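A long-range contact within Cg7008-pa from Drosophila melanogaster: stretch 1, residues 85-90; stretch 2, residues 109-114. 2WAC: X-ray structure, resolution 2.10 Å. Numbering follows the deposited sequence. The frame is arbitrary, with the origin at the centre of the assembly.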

# COMPACT_ATOMS: atom_id res chain seq x y z
N TYR A 85 -3.38 -3.80 9.45
CA TYR A 85 -4.80 -3.73 9.14
C TYR A 85 -5.03 -4.17 7.70
O TYR A 85 -4.86 -3.39 6.76
CB TYR A 85 -5.36 -2.33 9.43
CG TYR A 85 -5.30 -1.99 10.91
CD1 TYR A 85 -6.25 -2.49 11.79
CD2 TYR A 85 -4.26 -1.21 11.42
CE1 TYR A 85 -6.19 -2.21 13.16
CE2 TYR A 85 -4.19 -0.92 12.79
CZ TYR A 85 -5.16 -1.42 13.65
OH TYR A 85 -5.11 -1.15 15.00
N ILE A 86 -5.40 -5.44 7.55
CA ILE A 86 -5.34 -6.17 6.27
C ILE A 86 -6.26 -5.66 5.17
O ILE A 86 -6.05 -5.96 3.99
CB ILE A 86 -5.55 -7.71 6.46
CG1 ILE A 86 -6.88 -8.00 7.17
CG2 ILE A 86 -4.36 -8.33 7.20
CD1 ILE A 86 -7.44 -9.39 6.88
N ASP A 87 -7.28 -4.89 5.54
CA ASP A 87 -8.23 -4.38 4.56
C ASP A 87 -7.90 -2.96 4.10
O ASP A 87 -8.59 -2.41 3.23
CB ASP A 87 -9.66 -4.48 5.11
CG ASP A 87 -10.09 -5.92 5.36
OD1 ASP A 87 -9.72 -6.81 4.56
OD2 ASP A 87 -10.80 -6.17 6.35
N TYR A 88 -6.85 -2.38 4.68
CA TYR A 88 -6.46 -0.98 4.41
C TYR A 88 -4.98 -0.79 4.12
O TYR A 88 -4.61 -0.04 3.21
CB TYR A 88 -6.91 -0.07 5.56
CG TYR A 88 -8.41 -0.08 5.76
CD1 TYR A 88 -9.23 0.78 5.04
CD2 TYR A 88 -9.00 -0.99 6.64
CE1 TYR A 88 -10.62 0.75 5.21
CE2 TYR A 88 -10.38 -1.03 6.81
CZ TYR A 88 -11.18 -0.15 6.10
OH TYR A 88 -12.54 -0.19 6.27
N GLY A 89 -4.12 -1.45 4.90
CA GLY A 89 -2.69 -1.42 4.65
C GLY A 89 -1.81 -0.74 5.68
O GLY A 89 -0.59 -0.90 5.65
N ASN A 90 -2.42 0.02 6.59
CA ASN A 90 -1.65 0.64 7.67
C ASN A 90 -1.28 -0.36 8.77
O ASN A 90 -1.96 -1.36 8.97
CB ASN A 90 -2.36 1.88 8.25
CG ASN A 90 -3.74 1.56 8.80
OD1 ASN A 90 -4.54 0.90 8.14
ND2 ASN A 90 -4.02 2.06 9.99
N GLU A 109 -12.87 -14.47 4.23
CA GLU A 109 -12.64 -13.51 3.15
C GLU A 109 -11.19 -13.07 3.12
O GLU A 109 -10.59 -12.77 4.16
CB GLU A 109 -13.56 -12.30 3.28
CG GLU A 109 -14.99 -12.59 2.86
CD GLU A 109 -15.97 -11.63 3.49
OE1 GLU A 109 -16.10 -10.49 2.99
OE2 GLU A 109 -16.62 -12.02 4.48
N LYS A 110 -10.62 -13.06 1.92
CA LYS A 110 -9.24 -12.66 1.69
C LYS A 110 -9.08 -11.18 2.03
O LYS A 110 -10.06 -10.43 2.00
CB LYS A 110 -8.84 -12.90 0.22
CG LYS A 110 -9.13 -14.30 -0.33
CD LYS A 110 -10.44 -14.35 -1.13
CE LYS A 110 -11.62 -14.83 -0.29
NZ LYS A 110 -12.88 -14.11 -0.63
N PRO A 111 -7.85 -10.74 2.36
CA PRO A 111 -7.63 -9.32 2.64
C PRO A 111 -8.11 -8.41 1.50
O PRO A 111 -7.88 -8.71 0.33
CB PRO A 111 -6.11 -9.22 2.77
CG PRO A 111 -5.70 -10.58 3.24
CD PRO A 111 -6.61 -11.52 2.51
N TYR A 112 -8.79 -7.32 1.86
CA TYR A 112 -9.34 -6.40 0.85
C TYR A 112 -8.34 -5.36 0.32
O TYR A 112 -8.65 -4.60 -0.60
CB TYR A 112 -10.64 -5.74 1.34
CG TYR A 112 -11.82 -6.69 1.25
CD1 TYR A 112 -12.38 -7.02 0.02
CD2 TYR A 112 -12.36 -7.27 2.40
CE1 TYR A 112 -13.45 -7.90 -0.08
CE2 TYR A 112 -13.44 -8.15 2.31
CZ TYR A 112 -13.97 -8.46 1.07
OH TYR A 112 -15.03 -9.33 0.98
N ALA A 113 -7.14 -5.36 0.89
CA ALA A 113 -6.03 -4.55 0.38
C ALA A 113 -4.83 -5.43 0.03
O ALA A 113 -4.54 -6.41 0.72
CB ALA A 113 -5.64 -3.47 1.38
N THR A 114 -4.14 -5.06 -1.05
CA THR A 114 -2.98 -5.81 -1.54
C THR A 114 -1.80 -4.86 -1.71
O THR A 114 -1.94 -3.78 -2.28
CB THR A 114 -3.28 -6.52 -2.88
OG1 THR A 114 -4.48 -7.29 -2.75
CG2 THR A 114 -2.13 -7.43 -3.31
O HOH W 1 -3.52 -6.62 3.32

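Residues 85-90 form a compact turn against which Pro111, Tyr112 and Ala113 of the second stretch pack, in a small contact that buries 267 Å² summed over both sides. The turn is held by its own backbone: Tyr85 O accepts from both Tyr88 N (3.1 Å) and Gly89 N (2.8 Å), and Tyr85 N donates to Asn90 O (2.9 Å). These bonds tie the two ends of the turn together. The two backbones come closest at Asp87 and Tyr112, whose CA atoms lie 4.4 Å apart, and Ile86 CA is 5.3 Å from Pro111 CA. Asp87, Ile86 and Ala113 have the most surface covered and account for most of the bonding.

Asp87 supplies the stronger of the two direct hydrogen bonds. Its CA-to-CB bond points sideways, but with chi1 near -64° (m) the carboxylate reaches the other stretch, where Asp87 OD1 accepts from Tyr112 N at 2.9 Å with a nearly straight N-H...O angle of 164°. A side chain thus satisfies a backbone amide in the loop that leads into the strand. Asp87 OD1 also lies at the edge of the Tyr112 ring, near its plane and 3.4 Å from Tyr112 CD2; an aromatic edge carries a slight positive charge and suits a carboxylate oxygen better than the ring face would. Both carboxylate oxygens of Asp87 also have hydrogen-bonding partners elsewhere in the structure. At the far end of its ring, Tyr112 OH donates to Glu109 OE1 at 2.6 Å, a short bond that links the side chains of residues three apart within the second stretch.

Ile86 contributes its carbonyl and an apolar contact. Ile86 O accepts a weak hydrogen bond from Ala113 N, at 3.3 Å and 144°, and a firmer one from water 1 at 2.7 Å. The water also donates to Ala113 O at 2.8 Å, so it bridges the two carbonyls and supplies the protons that neither of these acceptors has. Beside this polar link, Ile86 CB meets Pro111 CB at 4.0 Å in an apolar contact, while Ile86 O lies 3.5 Å from Pro111 CB.

Ala113 points its methyl group toward the turn. Ala113 CB packs against backbone, 3.6 Å from Asp87 C and 3.7 Å from Tyr88 N, and lies 4.3 Å from Gly89 N. Tyr88, by contrast, directs its CA-to-CB bond away from the second stretch. At Gly89, the positive phi of 114° would jam a CB against the preceding carbonyl oxygen, so the backbone conformation itself calls for glycine.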